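Local coordinates for gram-positive cocci surface proteins LPxTG domain-containing protein (PDB 3NZ3) that is a cell-wall-anchored pneumococcal surface protein whose mucin-binding domain, the part modelled here, probably mediates adhesion to host mucins, at residues 75-89 and 100-112. Residues are numbered along the deposited sequence; the frame is centred on the assembly and turned at random.
With SO4 (sulfate ion), chain C.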
loop_
_atom_site.group_PDB
_atom_site.type_symbol
_atom_site.label_atom_id
_atom_site.label_comp_id
_atom_site.label_asym_id
_atom_site.label_seq_id
_atom_site.Cartn_x
_atom_site.Cartn_y
_atom_site.Cartn_z
ATOM N N SER A 75 -9.716 -2.518 -11.221
ATOM C CA SER A 75 -9.767 -1.241 -11.931
ATOM C C SER A 75 -11.091 -1.153 -12.678
ATOM O O SER A 75 -11.339 -1.924 -13.605
ATOM C CB SER A 75 -8.602 -1.115 -12.919
ATOM O OG SER A 75 -7.354 -1.430 -12.321
ATOM N N GLY A 76 -11.945 -0.218 -12.276
ATOM C CA GLY A 76 -13.283 -0.100 -12.875
ATOM C C GLY A 76 -13.249 0.400 -14.309
ATOM O O GLY A 76 -12.252 0.982 -14.743
ATOM N N LYS A 77 -14.330 0.156 -15.048
ATOM C CA LYS A 77 -14.473 0.694 -16.401
ATOM C C LYS A 77 -14.816 2.176 -16.299
ATOM O O LYS A 77 -15.505 2.600 -15.366
ATOM C CB LYS A 77 -15.580 -0.029 -17.187
ATOM C CG LYS A 77 -15.512 -1.550 -17.188
ATOM C CD LYS A 77 -14.396 -2.084 -18.073
ATOM C CE LYS A 77 -14.554 -3.582 -18.296
ATOM N NZ LYS A 77 -14.623 -4.347 -17.012
ATOM N N ILE A 78 -14.323 2.960 -17.251
ATOM C CA ILE A 78 -14.647 4.383 -17.326
ATOM C C ILE A 78 -15.196 4.695 -18.713
ATOM O O ILE A 78 -14.604 4.308 -19.723
ATOM C CB ILE A 78 -13.419 5.272 -17.037
ATOM C CG1 ILE A 78 -12.754 4.855 -15.719
ATOM C CG2 ILE A 78 -13.813 6.756 -16.997
ATOM C CD1 ILE A 78 -11.431 5.526 -15.469
ATOM N N ASP A 79 -16.332 5.390 -18.754
ATOM C CA ASP A 79 -16.944 5.784 -20.020
ATOM C C ASP A 79 -15.974 6.647 -20.824
ATOM O O ASP A 79 -15.241 7.459 -20.253
ATOM C CB ASP A 79 -18.261 6.526 -19.775
ATOM C CG ASP A 79 -19.257 6.333 -20.907
ATOM O OD1 ASP A 79 -19.120 7.002 -21.954
ATOM O OD2 ASP A 79 -20.183 5.513 -20.740
ATOM N N LYS A 80 -15.964 6.434 -22.143
ATOM C CA LYS A 80 -15.096 7.139 -23.107
ATOM C C LYS A 80 -13.707 6.505 -23.239
ATOM O O LYS A 80 -12.903 6.920 -24.078
ATOM C CB LYS A 80 -14.987 8.654 -22.816
ATOM C CG LYS A 80 -16.330 9.383 -22.618
ATOM C CD LYS A 80 -17.008 9.743 -23.922
ATOM C CE LYS A 80 -18.328 10.461 -23.657
ATOM N NZ LYS A 80 -19.158 10.539 -24.894
ATOM N N TYR A 81 -13.442 5.488 -22.425
ATOM C CA TYR A 81 -12.133 4.841 -22.385
ATOM C C TYR A 81 -12.187 3.357 -22.733
ATOM O O TYR A 81 -13.175 2.674 -22.447
ATOM C CB TYR A 81 -11.494 5.017 -21.001
ATOM C CG TYR A 81 -10.895 6.388 -20.767
ATOM C CD1 TYR A 81 -11.616 7.388 -20.109
ATOM C CD2 TYR A 81 -9.610 6.684 -21.202
ATOM C CE1 TYR A 81 -11.059 8.649 -19.894
ATOM C CE2 TYR A 81 -9.045 7.931 -20.992
ATOM C CZ TYR A 81 -9.773 8.907 -20.345
ATOM O OH TYR A 81 -9.204 10.141 -20.146
ATOM N N LYS A 82 -11.106 2.868 -23.337
ATOM C CA LYS A 82 -10.893 1.432 -23.516
ATOM C C LYS A 82 -10.715 0.782 -22.139
ATOM O O LYS A 82 -10.647 1.486 -21.124
ATOM C CB LYS A 82 -9.638 1.183 -24.356
ATOM C CG LYS A 82 -9.634 1.820 -25.753
ATOM C CD LYS A 82 -8.247 1.659 -26.359
ATOM C CE LYS A 82 -8.117 2.314 -27.720
ATOM N NZ LYS A 82 -6.839 1.896 -28.373
ATOM N N ASP A 83 -10.642 -0.550 -22.103
ATOM C CA ASP A 83 -10.360 -1.272 -20.862
ATOM C C ASP A 83 -8.967 -0.891 -20.369
ATOM O O ASP A 83 -8.059 -0.717 -21.183
ATOM C CB ASP A 83 -10.414 -2.789 -21.082
ATOM C CG ASP A 83 -11.821 -3.307 -21.339
ATOM O OD1 ASP A 83 -12.814 -2.584 -21.084
ATOM O OD2 ASP A 83 -11.924 -4.466 -21.789
ATOM N N PRO A 84 -8.789 -0.769 -19.037
ATOM C CA PRO A 84 -7.480 -0.392 -18.485
ATOM C C PRO A 84 -6.375 -1.393 -18.824
ATOM O O PRO A 84 -6.664 -2.576 -19.031
ATOM C CB PRO A 84 -7.728 -0.383 -16.970
ATOM C CG PRO A 84 -8.946 -1.215 -16.763
ATOM C CD PRO A 84 -9.790 -0.982 -17.974
ATOM N N ASP A 85 -5.125 -0.927 -18.876
ATOM C CA ASP A 85 -3.983 -1.821 -19.112
ATOM C C ASP A 85 -3.814 -2.870 -17.998
ATOM O O ASP A 85 -3.354 -3.992 -18.245
ATOM C CB ASP A 85 -2.676 -1.028 -19.355
ATOM C CG ASP A 85 -2.212 -0.217 -18.143
ATOM O OD1 ASP A 85 -2.979 -0.023 -17.169
ATOM O OD2 ASP A 85 -1.050 0.243 -18.171
ATOM N N ILE A 86 -4.197 -2.485 -16.781
ATOM C CA ILE A 86 -4.174 -3.372 -15.614
ATOM C C ILE A 86 -5.611 -3.518 -15.095
ATOM O O ILE A 86 -6.119 -2.618 -14.419
ATOM C CB ILE A 86 -3.220 -2.829 -14.517
ATOM C CG1 ILE A 86 -1.805 -2.646 -15.093
ATOM C CG2 ILE A 86 -3.203 -3.761 -13.281
ATOM C CD1 ILE A 86 -0.867 -1.793 -14.254
ATOM N N PRO A 87 -6.288 -4.635 -15.442
ATOM C CA PRO A 87 -7.684 -4.824 -15.033
ATOM C C PRO A 87 -7.855 -4.926 -13.513
ATOM O O PRO A 87 -8.890 -4.524 -12.972
ATOM C CB PRO A 87 -8.085 -6.137 -15.719
ATOM C CG PRO A 87 -6.807 -6.814 -16.052
ATOM C CD PRO A 87 -5.823 -5.727 -16.318
ATOM N N THR A 88 -6.843 -5.453 -12.836
ATOM C CA THR A 88 -6.884 -5.564 -11.378
ATOM C C THR A 88 -5.479 -5.504 -10.783
ATOM O O THR A 88 -4.546 -6.123 -11.300
ATOM C CB THR A 88 -7.644 -6.838 -10.914
ATOM O OG1 THR A 88 -7.699 -6.878 -9.480
ATOM C CG2 THR A 88 -6.978 -8.103 -11.429
ATOM N N VAL A 89 -5.342 -4.731 -9.707
ATOM C CA VAL A 89 -4.103 -4.664 -8.942
ATOM C C VAL A 89 -4.176 -5.762 -7.869
ATOM O O VAL A 89 -5.104 -5.774 -7.052
ATOM C CB VAL A 89 -3.897 -3.254 -8.319
ATOM C CG1 VAL A 89 -2.690 -3.234 -7.388
ATOM C CG2 VAL A 89 -3.735 -2.192 -9.419
ATOM N N ASP A 100 6.985 1.294 0.714
ATOM C CA ASP A 100 5.803 1.915 0.120
ATOM C C ASP A 100 5.795 1.643 -1.378
ATOM O O ASP A 100 6.856 1.520 -1.996
ATOM C CB ASP A 100 5.793 3.425 0.358
ATOM C CG ASP A 100 5.617 3.797 1.822
ATOM O OD1 ASP A 100 5.066 2.994 2.607
ATOM O OD2 ASP A 100 6.023 4.919 2.188
ATOM N N LYS A 101 4.604 1.524 -1.952
ATOM C CA LYS A 101 4.477 1.271 -3.383
ATOM C C LYS A 101 3.487 2.239 -4.019
ATOM O O LYS A 101 2.542 2.704 -3.371
ATOM C CB LYS A 101 4.040 -0.176 -3.661
ATOM C CG LYS A 101 5.047 -1.252 -3.285
ATOM C CD LYS A 101 6.136 -1.431 -4.338
ATOM C CE LYS A 101 7.047 -2.606 -3.994
ATOM N NZ LYS A 101 6.312 -3.917 -3.885
ATOM N N GLU A 102 3.734 2.550 -5.287
ATOM C CA GLU A 102 2.812 3.313 -6.107
ATOM C C GLU A 102 2.606 2.542 -7.401
ATOM O O GLU A 102 3.569 2.076 -8.018
ATOM C CB GLU A 102 3.349 4.715 -6.386
ATOM C CG GLU A 102 3.239 5.665 -5.205
ATOM C CD GLU A 102 3.840 7.034 -5.482
ATOM O OE1 GLU A 102 3.772 7.503 -6.641
ATOM O OE2 GLU A 102 4.378 7.641 -4.532
ATOM N N ILE A 103 1.347 2.371 -7.782
ATOM C CA ILE A 103 0.993 1.689 -9.020
ATOM C C ILE A 103 0.129 2.641 -9.842
ATOM O O ILE A 103 -0.762 3.301 -9.304
ATOM C CB ILE A 103 0.259 0.352 -8.735
ATOM C CG1 ILE A 103 1.200 -0.620 -8.005
ATOM C CG2 ILE A 103 -0.271 -0.284 -10.029
ATOM C CD1 ILE A 103 0.553 -1.903 -7.543
ATOM N N THR A 104 0.417 2.732 -11.136
ATOM C CA THR A 104 -0.376 3.558 -12.040
ATOM C C THR A 104 -1.097 2.674 -13.046
ATOM O O THR A 104 -0.474 1.914 -13.796
ATOM C CB THR A 104 0.492 4.617 -12.755
ATOM O OG1 THR A 104 1.066 5.501 -11.782
ATOM C CG2 THR A 104 -0.342 5.434 -13.741
ATOM N N VAL A 105 -2.420 2.751 -13.020
ATOM C CA VAL A 105 -3.266 2.078 -13.988
ATOM C C VAL A 105 -3.572 3.097 -15.085
ATOM O O VAL A 105 -3.970 4.228 -14.793
ATOM C CB VAL A 105 -4.577 1.575 -13.321
ATOM C CG1 VAL A 105 -5.511 0.930 -14.338
ATOM C CG2 VAL A 105 -4.261 0.595 -12.180
ATOM N N ARG A 106 -3.377 2.699 -16.342
ATOM C CA ARG A 106 -3.522 3.622 -17.474
ATOM C C ARG A 106 -4.688 3.276 -18.389
ATOM O O ARG A 106 -4.837 2.128 -18.827
ATOM C CB ARG A 106 -2.217 3.707 -18.273
ATOM C CG ARG A 106 -1.130 4.483 -17.559
ATOM C CD ARG A 106 0.201 4.434 -18.278
ATOM N NE ARG A 106 1.194 5.244 -17.569
ATOM C CZ ARG A 106 2.007 4.783 -16.617
ATOM N NH1 ARG A 106 1.957 3.511 -16.244
ATOM N NH2 ARG A 106 2.872 5.604 -16.032
ATOM N N TYR A 107 -5.510 4.292 -18.667
ATOM C CA TYR A 107 -6.653 4.175 -19.566
ATOM C C TYR A 107 -6.386 4.968 -20.836
ATOM O O TYR A 107 -5.934 6.123 -20.792
ATOM C CB TYR A 107 -7.934 4.715 -18.920
ATOM C CG TYR A 107 -8.422 3.974 -17.693
ATOM C CD1 TYR A 107 -7.791 4.134 -16.459
ATOM C CD2 TYR A 107 -9.546 3.149 -17.755
ATOM C CE1 TYR A 107 -8.250 3.463 -15.317
ATOM C CE2 TYR A 107 -10.015 2.481 -16.624
ATOM C CZ TYR A 107 -9.358 2.646 -15.408
ATOM O OH TYR A 107 -9.814 1.991 -14.285
ATOM N N ASP A 108 -6.675 4.351 -21.972
ATOM C CA ASP A 108 -6.537 5.032 -23.247
ATOM C C ASP A 108 -7.938 5.282 -23.796
ATOM O O ASP A 108 -8.795 4.402 -23.731
ATOM C CB ASP A 108 -5.709 4.179 -24.206
ATOM C CG ASP A 108 -4.990 5.006 -25.267
ATOM O OD1 ASP A 108 -4.985 6.256 -25.180
ATOM O OD2 ASP A 108 -4.425 4.390 -26.192
ATOM N N ARG A 109 -8.174 6.489 -24.306
ATOM C CA ARG A 109 -9.478 6.839 -24.867
ATOM C C ARG A 109 -9.848 5.916 -26.028
ATOM O O ARG A 109 -8.968 5.381 -26.707
ATOM C CB ARG A 109 -9.517 8.313 -25.302
ATOM C CG ARG A 109 -8.498 8.702 -26.365
ATOM C CD ARG A 109 -8.677 10.162 -26.789
ATOM N NE ARG A 109 -8.152 10.383 -28.136
ATOM C CZ ARG A 109 -8.282 11.511 -28.833
ATOM N NH1 ARG A 109 -8.917 12.555 -28.318
ATOM N NH2 ARG A 109 -7.766 11.595 -30.050
ATOM N N LEU A 110 -11.149 5.732 -26.239
ATOM C CA LEU A 110 -11.659 4.903 -27.329
ATOM C C LEU A 110 -11.088 5.324 -28.683
ATOM O O LEU A 110 -10.788 6.504 -28.902
ATOM C CB LEU A 110 -13.192 4.937 -27.364
ATOM C CG LEU A 110 -13.943 4.228 -26.233
ATOM C CD1 LEU A 110 -15.440 4.486 -26.339
ATOM C CD2 LEU A 110 -13.653 2.721 -26.223
ATOM N N SER A 111 -10.928 4.344 -29.575
ATOM C CA SER A 111 -10.338 4.568 -30.899
ATOM C C SER A 111 -11.251 5.381 -31.812
ATOM O O SER A 111 -10.779 6.268 -32.523
ATOM C CB SER A 111 -9.971 3.235 -31.561
ATOM O OG SER A 111 -8.797 2.694 -30.981
ATOM N N THR A 112 -12.546 5.058 -31.782
ATOM C CA THR A 112 -13.601 5.791 -32.508
ATOM C C THR A 112 -13.191 6.272 -33.914
ATOM O O THR A 112 -12.585 7.335 -34.084
ATOM C CB THR A 112 -14.188 6.955 -31.646
ATOM O OG1 THR A 112 -14.617 6.441 -30.376
ATOM C CG2 THR A 112 -15.382 7.618 -32.342
HETATM S S SO4 C . 9.177 -5.208 -1.818
HETATM O O1 SO4 C . 9.216 -4.131 -0.835
HETATM O O2 SO4 C . 7.825 -5.752 -1.891
HETATM O O3 SO4 C . 9.566 -4.685 -3.124
HETATM O O4 SO4 C . 10.096 -6.275 -1.434
HETATM O O HOH W 1 -4.704 1.509 -26.472
HETATM O O HOH W 2 -6.708 1.507 -22.148
HETATM O O HOH W 3 0.248 1.348 -16.256
#
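Tyr-81 and Arg-109 form a single antiparallel beta bridge, in which Lys-82 N bonds to Asp-108 O (2.8 Å) and Leu-110 N to Lys-80 O; further along, Asp-85 N reaches Arg-106 O, so residues 80-85 run antiparallel to the end of strand 101-107 and the residues just after it. Tyr-107 reaches into the 75-87 loop, where its side chain also touches Val-37 and Lys-38. With CG anti to its carbonyl carbon (chi1 -64°), its ring slips between Ile-78 and Pro-84: Ile-78 CD1 sits over the middle of one face, 3.5 Å from the centroid, and Pro-84 CB covers the opposite face nearer the rim, both as CH-pi contacts. At the ring edge Tyr-107 OH donates to Gly-76 O (2.7 Å), in the carbonyl plane. The Tyr-81 and Tyr-107 side chains cross at about a right angle, Tyr-81 CD2 lying 3.4 Å from Tyr-107 CB, while the Tyr-81 hydroxyl bonds to Asp-30. Arg-106 N donates to Asp-85 OD1 (2.9 Å) from above the carboxylate plane. Deeper in, Val-89 CG1 meets Ile-103 CD1 at 3.5 Å, and Ser-75 OG, packed on Val-105, donates to Ile-86 O. Backbone bonds and the doubly covered Tyr-107 ring together hold this loop of the elongated Ig-like domain against the strand end. Lys-82 NZ and Asp-108 OD2, like Asp-85 OD2 and Arg-106 NH1, are too far apart for salt bridges; a water joins each pair, probably softening their attraction.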